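Local structure of laccase (Botrytis aclada, 3SQR) at residues A[281-286]-A[347-352]; A[368-373]-A[501-506]; A[102-107]-A[160-165]; A[255-258]-A[262-265]. The protein catalyses the copper-dependent oxidation of phenolic substrates such as hydroquinones, with reduction of dioxygen to water, and probably serves in degrading lignin and detoxifying its breakdown products. All coordinates share one frame; numbering follows the deposited sequence.

Contact 1 of 4, residues A[281-286]-A[347-352]; sequences DNHTLT and LRYDSS. With SO4 (sulfate ion), chain M.
H283 and Y349 reach toward each other and touch at their edges, in the second of the three cupredoxin-like β-sandwich domains of this multicopper oxidase. H283 sits in the loop between strands 276-280 and 285-290, which belong to different sheets of the sandwich, while Y349 follows immediately on strand 344-348. Their centroids are 5.6 Å apart with the planes inclined at 31°, and neither ring lies over the other. The polar ends do the touching: H283 NE2 and Y349 OH form a very short hydrogen bond of 2.5 Å, lying near the plane of the imidazole. Y349 OH is also hydrogen-bonded to A319 N.

The second element is aliphatic. In L347, chi1 of 179° and chi2 of 71° together place CD2 over one face of the imidazole, 3.9 Å from its centroid and displaced toward the rim: a CH-π contact. The rotation of H283 is fixed from its other nitrogen as well, where ND1 donates to D281 O at 2.8 Å, almost exactly in the ring plane. With both nitrogens hydrogen-bonded at the edge and a methyl above, the buried imidazole is an example of a polar ring set by directed bonds and packing together. Y324 adds an edge-to-face contact.

R348, next in the strand, has no part in this cluster; its guanidinium binds a sulfate ion, probably from the crystallisation liquor, which K251 also holds. The sulfate lies at the guanidinium edge, with R348 NH2 donating to its O3 at 2.8 Å and R348 NE reaching both O3 and O4.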
loop_
_atom_site.group_PDB
_atom_site.type_symbol
_atom_site.label_atom_id
_atom_site.label_comp_id
_atom_site.label_asym_id
_atom_site.label_seq_id
_atom_site.Cartn_x
_atom_site.Cartn_y
_atom_site.Cartn_z
ATOM N N ASP A 281 15.055 -6.343 18.255
ATOM C CA ASP A 281 16.317 -6.292 18.982
ATOM C C ASP A 281 17.005 -7.643 18.969
ATOM O O ASP A 281 16.400 -8.691 19.193
ATOM C CB ASP A 281 16.089 -5.902 20.435
ATOM C CG ASP A 281 15.607 -4.506 20.609
ATOM O OD1 ASP A 281 15.477 -3.725 19.621
ATOM O OD2 ASP A 281 15.340 -4.168 21.783
ATOM N N ASN A 282 18.305 -7.580 18.712
ATOM C CA ASN A 282 19.201 -8.715 18.725
ATOM C C ASN A 282 18.866 -9.776 17.688
ATOM O O ASN A 282 19.353 -10.881 17.765
ATOM C CB ASN A 282 19.271 -9.320 20.118
ATOM C CG ASN A 282 20.533 -10.115 20.333
ATOM O OD1 ASN A 282 20.453 -11.239 20.796
ATOM N ND2 ASN A 282 21.707 -9.539 19.970
ATOM N N HIS A 283 18.062 -9.401 16.676
ATOM C CA HIS A 283 17.768 -10.304 15.574
ATOM C C HIS A 283 18.092 -9.614 14.248
ATOM O O HIS A 283 18.135 -8.397 14.142
ATOM C CB HIS A 283 16.298 -10.775 15.643
ATOM C CG HIS A 283 15.984 -11.691 16.790
ATOM N ND1 HIS A 283 15.902 -11.266 18.102
ATOM C CD2 HIS A 283 15.721 -13.016 16.809
ATOM C CE1 HIS A 283 15.589 -12.300 18.865
ATOM N NE2 HIS A 283 15.462 -13.368 18.104
ATOM N N THR A 284 18.450 -10.449 13.297
ATOM C CA THR A 284 18.791 -10.046 11.967
ATOM C C THR A 284 17.585 -10.375 11.081
ATOM O O THR A 284 16.912 -11.409 11.193
ATOM C CB THR A 284 20.017 -10.811 11.465
ATOM O OG1 THR A 284 21.137 -10.456 12.316
ATOM C CG2 THR A 284 20.359 -10.397 10.067
ATOM N N LEU A 285 17.307 -9.433 10.240
ATOM C CA LEU A 285 16.274 -9.637 9.243
ATOM C C LEU A 285 16.923 -10.034 7.940
ATOM O O LEU A 285 17.773 -9.302 7.458
ATOM C CB LEU A 285 15.490 -8.347 9.058
ATOM C CG LEU A 285 14.963 -7.602 10.287
ATOM C CD1 LEU A 285 14.265 -6.302 9.807
ATOM C CD2 LEU A 285 13.992 -8.401 11.151
ATOM N N THR A 286 16.506 -11.137 7.354
ATOM C CA THR A 286 16.888 -11.476 5.998
ATOM C C THR A 286 15.726 -11.079 5.067
ATOM O O THR A 286 14.684 -11.697 5.076
ATOM C CB THR A 286 17.182 -12.907 5.839
ATOM O OG1 THR A 286 18.326 -13.226 6.654
ATOM C CG2 THR A 286 17.550 -13.212 4.396
ATOM N N LEU A 347 8.598 -9.568 21.264
ATOM C CA LEU A 347 8.962 -10.866 20.847
ATOM C C LEU A 347 9.315 -11.689 22.103
ATOM O O LEU A 347 10.094 -11.211 22.893
ATOM C CB LEU A 347 10.203 -10.786 19.998
ATOM C CG LEU A 347 10.702 -12.147 19.508
ATOM C CD1 LEU A 347 9.766 -12.715 18.467
ATOM C CD2 LEU A 347 12.093 -11.985 18.937
ATOM N N ARG A 348 8.706 -12.848 22.246
ATOM C CA ARG A 348 8.971 -13.782 23.386
ATOM C C ARG A 348 9.436 -15.104 22.855
ATOM O O ARG A 348 8.866 -15.657 21.899
ATOM C CB ARG A 348 7.714 -13.990 24.183
ATOM C CG ARG A 348 7.103 -12.709 24.702
ATOM C CD ARG A 348 6.072 -13.076 25.737
ATOM N NE ARG A 348 5.321 -11.964 26.231
ATOM C CZ ARG A 348 5.808 -11.026 27.031
ATOM N NH1 ARG A 348 7.075 -11.043 27.434
ATOM N NH2 ARG A 348 5.015 -10.061 27.427
ATOM N N TYR A 349 10.459 -15.672 23.499
ATOM C CA TYR A 349 10.837 -17.058 23.224
ATOM C C TYR A 349 10.133 -17.971 24.182
ATOM O O TYR A 349 10.112 -19.191 24.000
ATOM C CB TYR A 349 12.349 -17.222 23.340
ATOM C CG TYR A 349 13.176 -16.846 22.122
ATOM C CD1 TYR A 349 13.328 -15.515 21.743
ATOM C CD2 TYR A 349 13.774 -17.814 21.333
ATOM C CE1 TYR A 349 14.074 -15.170 20.652
ATOM C CE2 TYR A 349 14.565 -17.464 20.233
ATOM C CZ TYR A 349 14.682 -16.144 19.897
ATOM O OH TYR A 349 15.433 -15.738 18.857
ATOM N N ASP A 350 9.573 -17.391 25.221
ATOM C CA ASP A 350 8.765 -18.139 26.142
ATOM C C ASP A 350 7.468 -17.370 26.308
ATOM O O ASP A 350 7.420 -16.311 26.941
ATOM C CB ASP A 350 9.514 -18.287 27.477
ATOM C CG ASP A 350 8.657 -18.925 28.562
ATOM O OD1 ASP A 350 7.510 -19.343 28.277
ATOM O OD2 ASP A 350 9.148 -19.000 29.720
ATOM N N SER A 351 6.412 -17.943 25.755
ATOM C CA SER A 351 5.094 -17.294 25.630
ATOM C C SER A 351 4.425 -17.083 26.980
ATOM O O SER A 351 3.476 -16.289 27.092
ATOM C CB SER A 351 4.156 -18.096 24.701
ATOM O OG SER A 351 3.884 -19.428 25.164
ATOM N N SER A 352 4.915 -17.812 27.989
ATOM C CA SER A 352 4.394 -17.684 29.331
ATOM C C SER A 352 5.035 -16.513 30.068
ATOM O O SER A 352 4.539 -16.105 31.111
ATOM C CB SER A 352 4.572 -19.011 30.076
ATOM O OG SER A 352 5.891 -19.089 30.553
HETATM S S SO4 M . 1.569 -11.583 25.933
HETATM O O1 SO4 M . 0.719 -11.824 27.088
HETATM O O2 SO4 M . 0.705 -11.152 24.827
HETATM O O3 SO4 M . 2.527 -10.525 26.206
HETATM O O4 SO4 M . 2.270 -12.831 25.590
#

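Contact 2 of 4, residues A[368-373]-A[501-506]; sequences CEDEPV and VAALPG
D370 reaches A503 with its carboxylate and takes up a backbone N-H of strand 501-504. The bond from A503 N to D370 OD2 is 2.8 Å long and nearly straight (170°); it arrives on the syn side of the oxygen, though 33° out of the carboxylate plane. The other oxygen, D370 OD1, lies 3.3 Å from A503 CB, so the carboxylate spans the amide and the methyl of one residue. A502 adds a lighter contact, its CA 3.5 Å from D370 OD2. The CB of D370 points at the strand.

Q477 of strand 472-478 joins the same shell, its NE2 hydrogen-bonded both to D370 OD2 and to A503 O. The aspartate and the glutamine thus satisfy the two backbone polar groups of A503 together. Further out, strand 501-504 is outermost in its sheet of the third cupredoxin-like domain, and here a side chain takes up the A503 N-H. Its A502 and L504 pair with I465 and H463 of strand 463-467, leaving A503 facing the loop between the second and third domains. That loop is itself tied down by the C334-C368 disulfide and by E371, which makes a salt bridge to R365 and hydrogen bonds to Y298 OH and L304 N.

H463 is a ligand of the type 1 copper, and its side chain is about 7 Å from that of A503. The contact thus joins the interdomain loop to the edge strand of the sheet that contains H463. D370 OD2, gripped by two N-H donors, has partners that would offset its burial and probably favour the ionised carboxylate.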
loop_
_atom_site.group_PDB
_atom_site.type_symbol
_atom_site.label_atom_id
_atom_site.label_comp_id
_atom_site.label_asym_id
_atom_site.label_seq_id
_atom_site.Cartn_x
_atom_site.Cartn_y
_atom_site.Cartn_z
ATOM N N CYS A 368 13.850 9.030 6.481
ATOM C CA CYS A 368 12.552 8.763 5.802
ATOM C C CYS A 368 12.777 8.102 4.461
ATOM O O CYS A 368 11.879 8.048 3.646
ATOM C CB CYS A 368 11.732 10.028 5.659
ATOM S SG CYS A 368 11.675 10.969 7.192
ATOM N N GLU A 369 13.982 7.602 4.261
ATOM C CA GLU A 369 14.346 6.938 3.018
ATOM C C GLU A 369 13.663 5.599 2.874
ATOM O O GLU A 369 13.129 5.008 3.859
ATOM C CB GLU A 369 15.865 6.745 2.947
ATOM C CG GLU A 369 16.546 8.073 3.060
ATOM C CD GLU A 369 18.008 8.035 2.748
ATOM O OE1 GLU A 369 18.527 7.021 2.241
ATOM O OE2 GLU A 369 18.638 9.044 3.092
ATOM N N ASP A 370 13.763 5.075 1.661
ATOM C CA ASP A 370 13.504 3.679 1.453
ATOM C C ASP A 370 14.803 2.920 1.748
ATOM O O ASP A 370 15.890 3.540 1.950
ATOM C CB ASP A 370 13.100 3.366 0.006
ATOM C CG ASP A 370 11.703 3.880 -0.366
ATOM O OD1 ASP A 370 10.916 4.274 0.513
ATOM O OD2 ASP A 370 11.352 3.780 -1.572
ATOM N N GLU A 371 14.704 1.592 1.714
ATOM C CA GLU A 371 15.917 0.761 1.713
ATOM C C GLU A 371 16.806 1.168 0.554
ATOM O O GLU A 371 16.337 1.627 -0.488
ATOM C CB GLU A 371 15.600 -0.732 1.688
ATOM C CG GLU A 371 15.125 -1.278 3.001
ATOM C CD GLU A 371 16.209 -1.260 4.031
ATOM O OE1 GLU A 371 17.197 -1.957 3.819
ATOM O OE2 GLU A 371 16.072 -0.547 5.043
ATOM N N PRO A 372 18.117 1.018 0.750
ATOM C CA PRO A 372 18.953 1.559 -0.328
ATOM C C PRO A 372 18.737 0.805 -1.649
ATOM O O PRO A 372 18.634 -0.411 -1.639
ATOM C CB PRO A 372 20.378 1.331 0.197
ATOM C CG PRO A 372 20.283 1.013 1.617
ATOM C CD PRO A 372 18.895 0.479 1.877
ATOM N N VAL A 373 18.752 1.506 -2.777
ATOM C CA VAL A 373 18.560 0.819 -4.056
ATOM C C VAL A 373 19.498 -0.334 -4.263
ATOM O O VAL A 373 19.098 -1.394 -4.788
ATOM C CB VAL A 373 18.580 1.779 -5.258
ATOM C CG1 VAL A 373 17.325 2.688 -5.234
ATOM C CG2 VAL A 373 19.863 2.623 -5.288
ATOM N N VAL A 501 5.541 0.497 -4.733
ATOM C CA VAL A 501 5.552 1.749 -3.946
ATOM C C VAL A 501 7.007 2.143 -3.715
ATOM O O VAL A 501 7.829 1.337 -3.276
ATOM C CB VAL A 501 4.838 1.648 -2.583
ATOM C CG1 VAL A 501 4.996 2.927 -1.823
ATOM C CG2 VAL A 501 3.383 1.331 -2.728
ATOM N N ALA A 502 7.374 3.363 -4.058
ATOM C CA ALA A 502 8.741 3.840 -3.835
ATOM C C ALA A 502 8.735 5.326 -3.536
ATOM O O ALA A 502 7.901 6.095 -4.031
ATOM C CB ALA A 502 9.610 3.545 -5.086
ATOM N N ALA A 503 9.664 5.726 -2.711
ATOM C CA ALA A 503 9.760 7.086 -2.247
ATOM C C ALA A 503 10.217 8.040 -3.312
ATOM O O ALA A 503 11.226 7.785 -3.983
ATOM C CB ALA A 503 10.734 7.165 -1.050
ATOM N N LEU A 504 9.470 9.116 -3.468
ATOM C CA LEU A 504 9.991 10.333 -4.097
ATOM C C LEU A 504 10.842 11.020 -3.025
ATOM O O LEU A 504 10.320 11.527 -2.036
ATOM C CB LEU A 504 8.880 11.255 -4.521
ATOM C CG LEU A 504 9.224 12.700 -4.849
ATOM C CD1 LEU A 504 10.275 12.772 -5.944
ATOM C CD2 LEU A 504 7.909 13.421 -5.225
ATOM N N PRO A 505 12.155 11.054 -3.233
ATOM C CA PRO A 505 12.984 11.676 -2.173
ATOM C C PRO A 505 12.691 13.122 -1.987
ATOM O O PRO A 505 12.565 13.822 -2.927
ATOM C CB PRO A 505 14.409 11.502 -2.704
ATOM C CG PRO A 505 14.309 10.253 -3.556
ATOM C CD PRO A 505 12.999 10.472 -4.279
ATOM N N GLY A 506 12.691 13.576 -0.732
ATOM C CA GLY A 506 12.478 14.946 -0.429
ATOM C C GLY A 506 13.520 15.801 -1.138
ATOM O O GLY A 506 14.721 15.547 -1.016
#

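Contact 3 of 4, residues A[102-107]-A[160-165]; sequences ADWGDN and TQYGTT
Y162 leans obliquely over the indole of W104, the two side chains leaving the backbone in much the same direction. CD2 of Y162 is 3.5 Å from W104 CD2 and sits above the centre of the ring system. The planes are inclined at 48°, with 4.6 Å between the centroids of the six-membered indole ring and the phenol. A chi1 of 59° in Y162, with CG between the backbone N and the carbonyl carbon, sets the phenol alongside the indole. W49, W58 and P63 also pack against the indole.

Solvent provides the polar link. A water in the indole plane accepts from W104 NE1 at 2.8 Å and is hydrogen-bonded to T160 O at 2.7 Å. By contrast, Q161 O, 3.8 Å from W104 CD1, is buried with no hydrogen-bonding partner in the model.

Both segments belong to the first cupredoxin-like domain, where strands 100-103 and 163-169 flank strand 180-186 in one sheet.

Backbone and charge interactions shape the W104 side. D103 to D106 form a type II β turn, closed by D106 N to D103 O at 2.9 Å, with G105 at its third position. D106 OD2 accepts from D103 N at 2.8 Å, from above its carboxylate plane, and R68 makes salt bridges to both aspartates.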
loop_
_atom_site.group_PDB
_atom_site.type_symbol
_atom_site.label_atom_id
_atom_site.label_comp_id
_atom_site.label_asym_id
_atom_site.label_seq_id
_atom_site.Cartn_x
_atom_site.Cartn_y
_atom_site.Cartn_z
ATOM N N ALA A 102 -4.654 -16.688 -0.939
ATOM C CA ALA A 102 -4.822 -17.437 -2.134
ATOM C C ALA A 102 -3.481 -17.970 -2.563
ATOM O O ALA A 102 -2.489 -17.740 -1.905
ATOM C CB ALA A 102 -5.498 -16.548 -3.266
ATOM N N ASP A 103 -3.477 -18.791 -3.606
ATOM C CA ASP A 103 -2.261 -19.269 -4.225
ATOM C C ASP A 103 -2.105 -18.531 -5.515
ATOM O O ASP A 103 -3.073 -18.160 -6.173
ATOM C CB ASP A 103 -2.340 -20.783 -4.579
ATOM C CG ASP A 103 -2.379 -21.654 -3.351
ATOM O OD1 ASP A 103 -1.772 -21.300 -2.345
ATOM O OD2 ASP A 103 -3.087 -22.657 -3.385
ATOM N N TRP A 104 -0.850 -18.390 -5.897
ATOM C CA TRP A 104 -0.452 -17.875 -7.169
ATOM C C TRP A 104 -1.274 -18.569 -8.250
ATOM O O TRP A 104 -1.281 -19.803 -8.354
ATOM C CB TRP A 104 1.028 -18.190 -7.301
ATOM C CG TRP A 104 1.672 -17.698 -8.475
ATOM C CD1 TRP A 104 1.247 -16.707 -9.306
ATOM C CD2 TRP A 104 2.929 -18.125 -8.955
ATOM N NE1 TRP A 104 2.161 -16.521 -10.354
ATOM C CE2 TRP A 104 3.203 -17.396 -10.146
ATOM C CE3 TRP A 104 3.840 -19.118 -8.534
ATOM C CZ2 TRP A 104 4.338 -17.623 -10.913
ATOM C CZ3 TRP A 104 4.993 -19.330 -9.300
ATOM C CH2 TRP A 104 5.238 -18.573 -10.461
ATOM N N GLY A 105 -1.942 -17.762 -9.070
ATOM C CA GLY A 105 -2.743 -18.281 -10.178
ATOM C C GLY A 105 -4.231 -18.421 -9.887
ATOM O O GLY A 105 -5.005 -18.647 -10.827
ATOM N N ASP A 106 -4.639 -18.337 -8.606
ATOM C CA ASP A 106 -6.017 -18.481 -8.249
ATOM C C ASP A 106 -6.838 -17.304 -8.789
ATOM O O ASP A 106 -6.298 -16.208 -9.001
ATOM C CB ASP A 106 -6.194 -18.519 -6.736
ATOM C CG ASP A 106 -5.756 -19.828 -6.128
ATOM O OD1 ASP A 106 -5.465 -20.839 -6.839
ATOM O OD2 ASP A 106 -5.737 -19.845 -4.879
ATOM N N ASN A 107 -8.122 -17.560 -8.997
ATOM C CA ASN A 107 -9.090 -16.514 -9.382
ATOM C C ASN A 107 -9.827 -16.184 -8.142
ATOM O O ASN A 107 -10.307 -17.099 -7.497
ATOM C CB ASN A 107 -9.992 -17.039 -10.491
ATOM C CG ASN A 107 -9.212 -17.264 -11.770
ATOM O OD1 ASN A 107 -8.559 -16.375 -12.257
ATOM N ND2 ASN A 107 -9.259 -18.485 -12.309
ATOM N N THR A 160 -1.758 -13.040 -10.407
ATOM C CA THR A 160 -0.705 -13.481 -11.311
ATOM C C THR A 160 0.658 -13.098 -10.699
ATOM O O THR A 160 1.660 -12.922 -11.368
ATOM C CB THR A 160 -0.901 -12.798 -12.677
ATOM O OG1 THR A 160 -0.785 -11.374 -12.519
ATOM C CG2 THR A 160 -2.283 -13.105 -13.202
ATOM N N GLN A 161 0.639 -12.911 -9.378
ATOM C CA GLN A 161 1.749 -12.455 -8.579
ATOM C C GLN A 161 1.639 -13.255 -7.263
ATOM O O GLN A 161 0.573 -13.776 -6.929
ATOM C CB GLN A 161 1.641 -10.960 -8.226
ATOM C CG GLN A 161 1.757 -10.066 -9.402
ATOM C CD GLN A 161 1.150 -8.750 -9.112
ATOM O OE1 GLN A 161 -0.110 -8.596 -9.195
ATOM N NE2 GLN A 161 1.988 -7.781 -8.790
ATOM N N TYR A 162 2.746 -13.290 -6.536
ATOM C CA TYR A 162 2.811 -13.962 -5.242
ATOM C C TYR A 162 3.609 -13.130 -4.267
ATOM O O TYR A 162 4.523 -12.381 -4.623
ATOM C CB TYR A 162 3.303 -15.415 -5.374
ATOM C CG TYR A 162 4.658 -15.525 -5.980
ATOM C CD1 TYR A 162 5.809 -15.483 -5.174
ATOM C CD2 TYR A 162 4.814 -15.600 -7.362
ATOM C CE1 TYR A 162 7.079 -15.528 -5.762
ATOM C CE2 TYR A 162 6.054 -15.624 -7.942
ATOM C CZ TYR A 162 7.192 -15.600 -7.141
ATOM O OH TYR A 162 8.446 -15.670 -7.676
ATOM N N GLY A 163 3.173 -13.225 -3.025
ATOM C CA GLY A 163 3.835 -12.541 -1.938
ATOM C C GLY A 163 2.821 -11.849 -1.031
ATOM O O GLY A 163 1.709 -12.309 -0.828
ATOM N N THR A 164 3.291 -10.784 -0.434
ATOM C CA THR A 164 2.564 -10.028 0.561
ATOM C C THR A 164 2.023 -8.734 0.024
ATOM O O THR A 164 2.748 -7.865 -0.467
ATOM C CB THR A 164 3.535 -9.658 1.707
ATOM O OG1 THR A 164 4.105 -10.863 2.242
ATOM C CG2 THR A 164 2.827 -8.891 2.797
ATOM N N THR A 165 0.739 -8.582 0.222
ATOM C CA THR A 165 0.147 -7.282 -0.008
ATOM C C THR A 165 -1.048 -7.118 0.898
ATOM O O THR A 165 -1.194 -7.815 1.914
ATOM C CB THR A 165 -0.104 -6.976 -1.508
ATOM O OG1 THR A 165 -0.313 -5.571 -1.620
ATOM C CG2 THR A 165 -1.293 -7.801 -2.083
HETATM O O HOH W 1 1.808 -15.222 -12.848
#

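Contact 4 of 4, residues A[255-258]-A[262-265]; sequences LTFV and KYRL
F257 and Y263 lie antiparallel, face over face, in an offset stack, the tightly packed part of this contact. The planes are within 4° of parallel and the centroids 4.3 Å apart, while F257 CD1 comes to 3.3 Å from Y263 CE2. The faces overlap in part: F257 CD1 lies over Y263 and Y263 CD2 over F257, each displaced toward the rim. Y263 keeps CG anti to its carbonyl carbon (chi1 -65°), which sends the phenol across to segment 255-258. There V258 N donates to Y263 OH at 2.7 Å, near the ring plane and almost straight, which anchors the hydroxyl end of the ring.

Packing is looser at the leucine end. L255 and L265 meet only through their CD2 methyls, 4.1 Å apart, and L255 also touches a protein-linked N-acetylglucosamine. V258 forms the exposed, solvent-facing side, though its CB stays close to Y263 OH at 3.4 Å.

The stack is a worked case of sheet-to-sheet packing in a β-sandwich. A short turn carries the chain from strand 254-256, at the edge of one sheet beside strand 344-348, to strand 262-269, which lies in the other sheet between strands 195-205 and 310-316.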
loop_
_atom_site.group_PDB
_atom_site.type_symbol
_atom_site.label_atom_id
_atom_site.label_comp_id
_atom_site.label_asym_id
_atom_site.label_seq_id
_atom_site.Cartn_x
_atom_site.Cartn_y
_atom_site.Cartn_z
ATOM N N LEU A 255 4.659 -11.694 19.589
ATOM C CA LEU A 255 5.072 -12.661 18.609
ATOM C C LEU A 255 5.968 -13.667 19.373
ATOM O O LEU A 255 6.866 -13.222 20.059
ATOM C CB LEU A 255 5.923 -11.973 17.529
ATOM C CG LEU A 255 6.484 -12.891 16.451
ATOM C CD1 LEU A 255 5.448 -13.861 15.792
ATOM C CD2 LEU A 255 7.318 -12.115 15.424
ATOM N N THR A 256 5.629 -14.929 19.283
ATOM C CA THR A 256 6.389 -16.009 19.951
ATOM C C THR A 256 7.271 -16.755 19.026
ATOM O O THR A 256 6.823 -17.227 17.968
ATOM C CB THR A 256 5.423 -16.950 20.608
ATOM O OG1 THR A 256 4.737 -16.198 21.582
ATOM C CG2 THR A 256 6.192 -18.128 21.281
ATOM N N PHE A 257 8.544 -16.903 19.400
ATOM C CA PHE A 257 9.468 -17.651 18.623
ATOM C C PHE A 257 9.856 -18.930 19.412
ATOM O O PHE A 257 9.972 -18.910 20.658
ATOM C CB PHE A 257 10.772 -16.915 18.348
ATOM C CG PHE A 257 10.760 -15.955 17.209
ATOM C CD1 PHE A 257 9.652 -15.811 16.352
ATOM C CD2 PHE A 257 11.852 -15.151 17.001
ATOM C CE1 PHE A 257 9.717 -14.888 15.317
ATOM C CE2 PHE A 257 11.904 -14.217 15.951
ATOM C CZ PHE A 257 10.826 -14.116 15.124
ATOM N N VAL A 258 9.992 -19.998 18.654
ATOM C CA VAL A 258 10.606 -21.255 19.066
ATOM C C VAL A 258 12.063 -21.291 18.592
ATOM O O VAL A 258 12.430 -21.104 17.441
ATOM C CB VAL A 258 9.842 -22.475 18.497
ATOM C CG1 VAL A 258 10.675 -23.808 18.838
ATOM C CG2 VAL A 258 8.433 -22.550 19.037
ATOM N N LYS A 262 13.040 -20.859 11.684
ATOM C CA LYS A 262 13.087 -19.696 10.781
ATOM C C LYS A 262 11.647 -19.270 10.460
ATOM O O LYS A 262 10.815 -20.095 10.064
ATOM C CB LYS A 262 13.850 -20.001 9.522
ATOM C CG LYS A 262 15.346 -20.239 9.720
ATOM C CD LYS A 262 15.881 -20.641 8.358
ATOM C CE LYS A 262 17.385 -20.846 8.344
ATOM N NZ LYS A 262 17.763 -21.464 7.024
ATOM N N TYR A 263 11.377 -17.989 10.652
ATOM C CA TYR A 263 10.040 -17.407 10.521
ATOM C C TYR A 263 10.036 -16.401 9.385
ATOM O O TYR A 263 10.898 -15.579 9.268
ATOM C CB TYR A 263 9.626 -16.673 11.759
ATOM C CG TYR A 263 9.482 -17.597 12.917
ATOM C CD1 TYR A 263 8.311 -18.259 13.130
ATOM C CD2 TYR A 263 10.535 -17.788 13.820
ATOM C CE1 TYR A 263 8.142 -19.147 14.145
ATOM C CE2 TYR A 263 10.360 -18.660 14.882
ATOM C CZ TYR A 263 9.184 -19.328 15.048
ATOM O OH TYR A 263 8.962 -20.210 16.115
ATOM N N ARG A 264 9.013 -16.503 8.553
ATOM C CA ARG A 264 8.696 -15.465 7.574
ATOM C C ARG A 264 7.682 -14.488 8.199
ATOM O O ARG A 264 6.641 -14.863 8.737
ATOM C CB ARG A 264 8.100 -16.118 6.333
ATOM C CG ARG A 264 7.664 -15.100 5.308
ATOM C CD ARG A 264 7.152 -15.819 4.114
ATOM N NE ARG A 264 7.024 -14.915 2.985
ATOM C CZ ARG A 264 6.911 -15.355 1.736
ATOM N NH1 ARG A 264 6.955 -16.660 1.443
ATOM N NH2 ARG A 264 6.768 -14.477 0.766
ATOM N N LEU A 265 8.083 -13.244 8.239
ATOM C CA LEU A 265 7.232 -12.114 8.715
ATOM C C LEU A 265 6.960 -11.245 7.511
ATOM O O LEU A 265 7.845 -10.918 6.757
ATOM C CB LEU A 265 7.973 -11.257 9.718
ATOM C CG LEU A 265 8.214 -11.828 11.125
ATOM C CD1 LEU A 265 8.801 -13.237 11.154
ATOM C CD2 LEU A 265 9.013 -10.776 11.951
#

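Contacts 1 and 4 form one continuous cluster within the second domain: their centres are 7 Å apart, and strands 254-256 and 344-348 are sheet neighbours. R348 O lies 2.8 Å from F257 N, and L347 CD1 packs 3.5 Å from F257 CD2, joining the imidazole cluster to the ring stack. Both lie away from the coppers. Contact 3, in the first domain, comes within about 4 Å of contact 4 by nearest atoms without touching it. Contacts 2 and 3, with centres 26 Å apart, are nearer the metals: the side chain of A503 is about 10 Å from a copper ion, and that of Q161 about 12 Å from one.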